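Local coordinates for uracil-DNA glycosylase (PDB 4ZBY), which belongs to the uracil-DNA glycosylase superfamily, has an alpha/beta fold built round a central sheet, and holds an iron/sulfur cluster and a uracil in this model, at residues Ile117-Gly122 against Lys183-Leu188; Val56-Lys61 against Ala167-Pro172. All blocks are in the same frame, centred on the assembly; numbering follows the deposited sequence. Where two conformers were deposited one is given.

Contact 1. Residues Ile117-Gly122 against Lys183-Leu188; sequences IIVTLG and KKIREL
Ile117 and Val119 of strand 117-121 face Ile185 and Leu188 of helix 183-188, with the two segments running nearly antiparallel: their N-to-C directions differ by 169° and their axes approach to 10.4 Å. The register agrees, since Ile117 CA lies nearest Leu188 CA and Val119 CA nearest Ile185 CA, each pair 8.1 Å apart. No hydrogen bond joins strand and helix; the join rests on aliphatic side chains, with one methyl of Ile117 also lying against the helix backbone.

Ile185 sets its terminal methyl between the two branches of Val119. Its CD1 stands 3.7 Å from Val119 CG2 and 3.8 Å from Val119 CG1, which places it almost evenly against both. An extended outer torsion (chi2 163°) carries that methyl away from the helix backbone to the strand. A lesser touch joins Ile185 CG2 to Val119 CG2 at 4.1 Å. Ile117 reaches from the strand toward the helix, its CD1 ending 4.0 Å from Leu188 CB, equally near Leu188 C and 4.2 Å from Ile185 O; it therefore rests against the root of Leu188, and the two side chains meet at about a right angle.

Strand 117-121 is an inner strand of the mixed sheet, flanked by parallel strands 37-41 and 155-162. Phe160 of the latter touches Ile185 and Leu188, Phe39 and Ile37 of the former lie against Val119, and Leu71 of helix 58-71 adjoins Ile185.

Contact 2. Residues Val56-Lys61 against Ala167-Pro172; sequences VGAAGK and AALYNP
Leu169 meets the first turn of helix 58-71 with both methyls of its fork: CD1 lies mainly toward the alanine methyls and CD2 mainly toward the Ala58 carbonyl. CD1 is 4.0 Å from Ala58 CB and 4.2 Å from Ala59 CB, so it touches two successive alanines, and it also approaches Ala59 N at 3.9 Å. CD2 stands 3.7 Å from Ala58 O. This last approach is a van der Waals contact between a methyl and a carbonyl oxygen. The fork is brought there by an extended end to the leucine: with chi2 at 172°, CD1 continues the line of the chain toward the helix. The small alanine side chains are consistent with this close approach of the leucine to the helix backbone.

On the loop side, the ring of Tyr170 turns one face to Leu169 CB, which sits 3.5 Å above its plane, displaced toward the rim. Leu62, one turn further along the helix, also touches Leu169.

The arrangement packs a loop against a helix start. Gly57 is the N-cap residue, and its N and that of Val56 are bonded to OE2 of the pocket residue Glu48, which holds the backbone just before the helix. With the side chain of Ala59 about 5 Å from the bound uracil, the contact borders that pocket.

In the fold
The two contacts do not touch: their centres are about 17 Å apart and their nearest atoms about 8 Å. Two helices nevertheless connect them. Helix 58-71 starts in contact 2 and reaches contact 1 through Leu71, while helix 172-190 begins at Pro172 in contact 2 and presents residues 183-188 to the sheet. Along the chain their segments alternate. Their relation to the bound uracil differs: the side chain of Ala59 is about 5 Å from it, that of Val119 about 12 Å. Contact 2 thus flanks the pocket, whereas contact 1 lies deeper, between sheet and helix. Leu121, which touches Leu63 and the pocket residue Phe55, spans part of the interval.

Contact 1. Residues Ile117-Gly122 against Lys183-Leu188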
ATOM      1  N   ILE A 117       1.902 -10.384   5.395  1.00 14.51           N
ATOM      2  CA  ILE A 117       0.983  -9.327   5.809  1.00 16.33           C
ATOM      3  C   ILE A 117       0.883  -8.278   4.721  1.00 17.00           C
ATOM      4  O   ILE A 117       1.919  -7.849   4.172  1.00 14.59           O
ATOM      5  CB  ILE A 117       1.466  -8.652   7.108  1.00 13.54           C
ATOM      6  CG1 ILE A 117       1.523  -9.647   8.259  1.00 18.19           C
ATOM      7  CG2 ILE A 117       0.598  -7.422   7.485  1.00 16.45           C
ATOM      8  CD1 ILE A 117       2.383  -9.193   9.401  1.00 20.57           C
ATOM      9  N   ILE A 118      -0.348  -7.861   4.407  1.00 16.27           N
ATOM     10  CA  ILE A 118      -0.547  -6.644   3.635  1.00 17.96           C
ATOM     11  C   ILE A 118      -1.153  -5.590   4.542  1.00 17.15           C
ATOM     12  O   ILE A 118      -2.225  -5.798   5.103  1.00 16.38           O
ATOM     13  CB  ILE A 118      -1.466  -6.850   2.427  1.00 16.86           C
ATOM     14  CG1 ILE A 118      -0.815  -7.802   1.419  1.00 16.90           C
ATOM     15  CG2 ILE A 118      -1.745  -5.508   1.755  1.00 15.98           C
ATOM     16  CD1 ILE A 118      -1.776  -8.298   0.338  1.00 18.86           C
ATOM     17  N   VAL A 119      -0.457  -4.468   4.696  1.00 15.33           N
ATOM     18  CA  VAL A 119      -1.011  -3.339   5.444  1.00 14.58           C
ATOM     19  C   VAL A 119      -1.663  -2.387   4.448  1.00 13.62           C
ATOM     20  O   VAL A 119      -0.970  -1.848   3.579  1.00 16.17           O
ATOM     21  CB  VAL A 119       0.094  -2.608   6.232  1.00 13.13           C
ATOM     22  CG1 VAL A 119      -0.469  -1.441   7.009  1.00 13.16           C
ATOM     23  CG2 VAL A 119       0.805  -3.595   7.158  1.00 13.94           C
ATOM     24  N   THR A 120      -2.984  -2.228   4.543  1.00 15.00           N
ATOM     25  CA  THR A 120      -3.689  -1.364   3.593  1.00 14.79           C
ATOM     26  C   THR A 120      -3.886  -0.029   4.279  1.00 16.62           C
ATOM     27  O   THR A 120      -4.679   0.129   5.218  1.00 19.20           O
ATOM     28  CB  THR A 120      -5.036  -1.948   3.083  1.00 15.05           C
ATOM     29  OG1 THR A 120      -5.862  -2.313   4.180  1.00 17.48           O
ATOM     30  CG2 THR A 120      -4.813  -3.211   2.248  1.00 17.58           C
ATOM     31  N   LEU A 121      -3.131   0.941   3.784  1.00 15.79           N
ATOM     32  CA  LEU A 121      -3.088   2.278   4.350  1.00 15.27           C
ATOM     33  C   LEU A 121      -4.186   3.124   3.731  1.00 17.39           C
ATOM     34  O   LEU A 121      -4.036   3.623   2.608  1.00 18.89           O
ATOM     35  CB  LEU A 121      -1.710   2.929   4.086  1.00 13.99           C
ATOM     36  CG  LEU A 121      -0.466   2.189   4.603  1.00 14.31           C
ATOM     37  CD1 LEU A 121       0.796   2.778   3.933  1.00 14.87           C
ATOM     38  CD2 LEU A 121      -0.395   2.294   6.132  1.00 16.54           C
ATOM     39  N   GLY A 122      -5.291   3.269   4.458  1.00 17.28           N
ATOM     40  CA  GLY A 122      -6.362   4.167   4.035  1.00 19.36           C
ATOM     41  C   GLY A 122      -7.504   3.451   3.332  1.00 20.47           C
ATOM     42  O   GLY A 122      -7.425   2.244   3.056  1.00 19.74           O
ATOM     43  N   LYS A 183       1.928  -1.302  16.205  0.60 18.55           N
ATOM     44  CA  LYS A 183       2.334  -2.223  17.275  0.60 21.53           C
ATOM     45  C   LYS A 183       1.678  -3.589  17.078  0.60 22.27           C
ATOM     46  O   LYS A 183       2.302  -4.634  17.290  0.60 21.62           O
ATOM     47  CB  LYS A 183       1.973  -1.665  18.660  0.60 24.81           C
ATOM     48  CG  LYS A 183       2.778  -0.436  19.085  0.60 29.21           C
ATOM     49  CD  LYS A 183       2.381   0.044  20.490  0.60 33.03           C
ATOM     50  CE  LYS A 183       3.187   1.273  20.923  0.60 32.82           C
ATOM     51  NZ  LYS A 183       2.735   1.822  22.238  0.60 31.36           N
ATOM     52  N   LYS A 184       0.403  -3.583  16.687  1.00 22.42           N
ATOM     53  CA  LYS A 184      -0.302  -4.828  16.426  1.00 21.83           C
ATOM     54  C   LYS A 184       0.263  -5.539  15.213  1.00 19.33           C
ATOM     55  O   LYS A 184       0.352  -6.775  15.210  1.00 20.77           O
ATOM     56  CB  LYS A 184      -1.809  -4.584  16.250  1.00 19.89           C
ATOM     57  CG  LYS A 184      -2.489  -4.147  17.538  1.00 23.14           C
ATOM     58  CD  LYS A 184      -3.953  -3.766  17.269  1.00 29.17           C
ATOM     59  CE  LYS A 184      -4.756  -3.704  18.561  1.00 34.25           C
ATOM     60  NZ  LYS A 184      -4.279  -2.609  19.445  1.00 34.80           N
ATOM     61  N   ILE A 185       0.627  -4.765  14.193  1.00 19.05           N
ATOM     62  CA  ILE A 185       1.251  -5.310  13.000  1.00 16.23           C
ATOM     63  C   ILE A 185       2.597  -5.933  13.383  1.00 14.98           C
ATOM     64  O   ILE A 185       2.905  -7.023  12.904  1.00 17.27           O
ATOM     65  CB  ILE A 185       1.419  -4.254  11.896  1.00 15.92           C
ATOM     66  CG1 ILE A 185       0.017  -3.881  11.391  1.00 19.02           C
ATOM     67  CG2 ILE A 185       2.328  -4.766  10.747  1.00 18.53           C
ATOM     68  CD1 ILE A 185      -0.027  -2.575  10.589  1.00 19.06           C
ATOM     69  N   ARG A 186       3.340  -5.291  14.284  1.00 15.88           N
ATOM     70  CA  ARG A 186       4.627  -5.896  14.685  1.00 18.18           C
ATOM     71  C   ARG A 186       4.382  -7.255  15.325  1.00 20.73           C
ATOM     72  O   ARG A 186       5.076  -8.223  15.029  1.00 19.28           O
ATOM     73  CB  ARG A 186       5.416  -5.012  15.643  1.00 19.14           C
ATOM     74  CG  ARG A 186       6.827  -5.612  15.914  1.00 27.59           C
ATOM     75  CD  ARG A 186       7.457  -5.160  17.188  1.00 28.04           C
ATOM     76  NE  ARG A 186       8.761  -5.805  17.373  1.00 29.89           N
ATOM     77  CZ  ARG A 186       9.065  -6.685  18.322  1.00 32.72           C
ATOM     78  NH1 ARG A 186      10.293  -7.183  18.355  1.00 30.54           N
ATOM     79  NH2 ARG A 186       8.175  -7.057  19.244  1.00 34.40           N
ATOM     80  N   GLU A 187       3.396  -7.328  16.216  1.00 17.90           N
ATOM     81  CA  GLU A 187       3.126  -8.592  16.901  1.00 22.22           C
ATOM     82  C   GLU A 187       2.751  -9.667  15.876  1.00 22.56           C
ATOM     83  O   GLU A 187       3.248 -10.785  15.945  1.00 21.80           O
ATOM     84  CB  GLU A 187       2.036  -8.427  17.956  1.00 24.83           C
ATOM     85  CG  GLU A 187       1.778  -9.684  18.745  1.00 32.49           C
ATOM     86  CD  GLU A 187       0.981  -9.435  20.021  1.00 43.82           C
ATOM     87  OE1 GLU A 187       0.664  -8.258  20.301  1.00 48.98           O
ATOM     88  OE2 GLU A 187       0.671 -10.411  20.743  1.00 46.97           O
ATOM     89  N   LEU A 188       1.906  -9.334  14.905  1.00 20.65           N
ATOM     90  CA  LEU A 188       1.560 -10.311  13.869  1.00 18.36           C
ATOM     91  C   LEU A 188       2.782 -10.755  13.047  1.00 20.21           C
ATOM     92  O   LEU A 188       2.878 -11.909  12.645  1.00 25.28           O
ATOM     93  CB  LEU A 188       0.487  -9.735  12.932  1.00 22.30           C
ATOM     94  CG  LEU A 188      -0.874  -9.541  13.595  1.00 24.08           C
ATOM     95  CD1 LEU A 188      -1.756  -8.644  12.740  1.00 24.29           C
ATOM     96  CD2 LEU A 188      -1.555 -10.879  13.810  1.00 27.79           C
TER

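Contact 2. Residues Val56-Lys61 against Ala167-Pro172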
ATOM      1  N   VAL A  56       7.342   9.364  -0.033  1.00 18.00           N
ATOM      2  CA  VAL A  56       8.566  10.137   0.231  1.00 19.19           C
ATOM      3  C   VAL A  56       8.299  11.570   0.693  1.00 23.49           C
ATOM      4  O   VAL A  56       9.218  12.290   1.078  1.00 26.26           O
ATOM      5  CB  VAL A  56       9.503  10.181  -1.014  1.00 18.34           C
ATOM      6  CG1 VAL A  56      10.172   8.840  -1.213  1.00 20.92           C
ATOM      7  CG2 VAL A  56       8.768  10.615  -2.291  1.00 20.32           C
ATOM      8  N   GLY A  57       7.050  11.987   0.628  1.00 22.01           N
ATOM      9  CA  GLY A  57       6.665  13.294   1.145  1.00 24.97           C
ATOM     10  C   GLY A  57       6.463  13.212   2.653  1.00 27.34           C
ATOM     11  O   GLY A  57       6.890  12.240   3.281  1.00 26.70           O
ATOM     12  N   ALA A  58       5.813  14.219   3.237  1.00 28.12           N
ATOM     13  CA  ALA A  58       5.589  14.248   4.686  1.00 28.94           C
ATOM     14  C   ALA A  58       4.896  12.987   5.215  1.00 26.00           C
ATOM     15  O   ALA A  58       5.322  12.399   6.222  1.00 25.58           O
ATOM     16  CB  ALA A  58       4.768  15.481   5.066  1.00 28.29           C
ATOM     17  N   ALA A  59       3.813  12.576   4.562  1.00 23.74           N
ATOM     18  CA  ALA A  59       3.112  11.378   5.007  1.00 22.05           C
ATOM     19  C   ALA A  59       4.033  10.182   4.887  1.00 21.02           C
ATOM     20  O   ALA A  59       4.047   9.308   5.750  1.00 19.17           O
ATOM     21  CB  ALA A  59       1.861  11.144   4.200  1.00 22.70           C
ATOM     22  N   GLY A  60       4.793  10.130   3.804  1.00 21.22           N
ATOM     23  CA  GLY A  60       5.735   9.045   3.643  1.00 18.42           C
ATOM     24  C   GLY A  60       6.848   8.988   4.679  1.00 20.00           C
ATOM     25  O   GLY A  60       7.268   7.888   5.085  1.00 21.75           O
ATOM     26  N   LYS A  61       7.357  10.150   5.074  1.00 20.39           N
ATOM     27  CA  LYS A  61       8.393  10.223   6.104  1.00 21.92           C
ATOM     28  C   LYS A  61       7.846   9.699   7.437  1.00 24.13           C
ATOM     29  O   LYS A  61       8.561   9.025   8.187  1.00 22.42           O
ATOM     30  CB  LYS A  61       8.923  11.647   6.244  1.00 24.72           C
ATOM     31  CG  LYS A  61       9.706  12.094   4.984  1.00 27.35           C
ATOM     32  CD  LYS A  61      10.020  13.587   4.988  1.00 32.51           C
ATOM     33  CE  LYS A  61      10.679  14.013   3.678  1.00 35.86           C
ATOM     34  NZ  LYS A  61      11.122  15.442   3.742  1.00 43.70           N
ATOM     35  N   ALA A 167      -3.315  11.198   7.304  1.00 25.89           N
ATOM     36  CA  ALA A 167      -4.363  11.594   8.247  1.00 27.94           C
ATOM     37  C   ALA A 167      -3.808  11.811   9.647  1.00 27.63           C
ATOM     38  O   ALA A 167      -4.464  12.418  10.497  1.00 29.53           O
ATOM     39  CB  ALA A 167      -5.485  10.546   8.285  1.00 29.70           C
ATOM     40  N   ALA A 168      -2.598  11.320   9.879  1.00 25.17           N
ATOM     41  CA  ALA A 168      -1.984  11.383  11.198  1.00 25.28           C
ATOM     42  C   ALA A 168      -1.000  12.538  11.336  1.00 27.70           C
ATOM     43  O   ALA A 168      -0.504  12.821  12.423  1.00 26.24           O
ATOM     44  CB  ALA A 168      -1.291  10.079  11.502  1.00 28.29           C
ATOM     45  N   LEU A 169      -0.721  13.213  10.234  1.00 26.61           N
ATOM     46  CA  LEU A 169       0.245  14.306  10.249  1.00 28.83           C
ATOM     47  C   LEU A 169      -0.116  15.438  11.206  1.00 32.82           C
ATOM     48  O   LEU A 169       0.747  15.951  11.907  1.00 32.86           O
ATOM     49  CB  LEU A 169       0.407  14.867   8.840  1.00 29.63           C
ATOM     50  CG  LEU A 169       1.190  13.998   7.858  1.00 29.41           C
ATOM     51  CD1 LEU A 169       1.082  14.612   6.466  1.00 27.56           C
ATOM     52  CD2 LEU A 169       2.646  13.897   8.292  1.00 30.39           C
ATOM     53  N   TYR A 170      -1.383  15.830  11.241  1.00 34.53           N
ATOM     54  CA  TYR A 170      -1.775  16.983  12.047  1.00 36.76           C
ATOM     55  C   TYR A 170      -2.885  16.635  13.028  1.00 37.86           C
ATOM     56  O   TYR A 170      -3.696  17.475  13.382  1.00 39.65           O
ATOM     57  CB  TYR A 170      -2.200  18.141  11.134  1.00 38.97           C
ATOM     58  CG  TYR A 170      -1.248  18.344   9.978  1.00 39.29           C
ATOM     59  CD1 TYR A 170      -0.033  18.997  10.155  1.00 43.38           C
ATOM     60  CD2 TYR A 170      -1.555  17.865   8.714  1.00 39.89           C
ATOM     61  CE1 TYR A 170       0.851  19.173   9.097  1.00 43.38           C
ATOM     62  CE2 TYR A 170      -0.684  18.032   7.653  1.00 42.98           C
ATOM     63  CZ  TYR A 170       0.518  18.684   7.848  1.00 46.33           C
ATOM     64  OH  TYR A 170       1.385  18.834   6.780  1.00 48.95           O
ATOM     65  N   ASN A 171      -2.891  15.390  13.482  1.00 34.27           N
ATOM     66  CA  ASN A 171      -3.920  14.893  14.387  1.00 35.73           C
ATOM     67  C   ASN A 171      -3.285  13.944  15.388  1.00 36.65           C
ATOM     68  O   ASN A 171      -3.145  12.748  15.103  1.00 34.59           O
ATOM     69  CB  ASN A 171      -5.016  14.187  13.586  1.00 37.29           C
ATOM     70  CG  ASN A 171      -6.199  13.788  14.431  1.00 42.45           C
ATOM     71  OD1 ASN A 171      -6.076  13.548  15.631  1.00 44.55           O
ATOM     72  ND2 ASN A 171      -7.363  13.702  13.801  1.00 43.85           N
ATOM     73  N   PRO A 172      -2.872  14.473  16.546  1.00 38.92           N
ATOM     74  CA  PRO A 172      -2.145  13.694  17.555  1.00 37.94           C
ATOM     75  C   PRO A 172      -2.880  12.426  17.976  1.00 37.60           C
ATOM     76  O   PRO A 172      -2.256  11.374  18.168  1.00 37.59           O
ATOM     77  CB  PRO A 172      -2.018  14.670  18.717  1.00 41.99           C
ATOM     78  CG  PRO A 172      -2.007  16.007  18.059  1.00 42.97           C
ATOM     79  CD  PRO A 172      -2.983  15.891  16.929  1.00 42.04           C
TER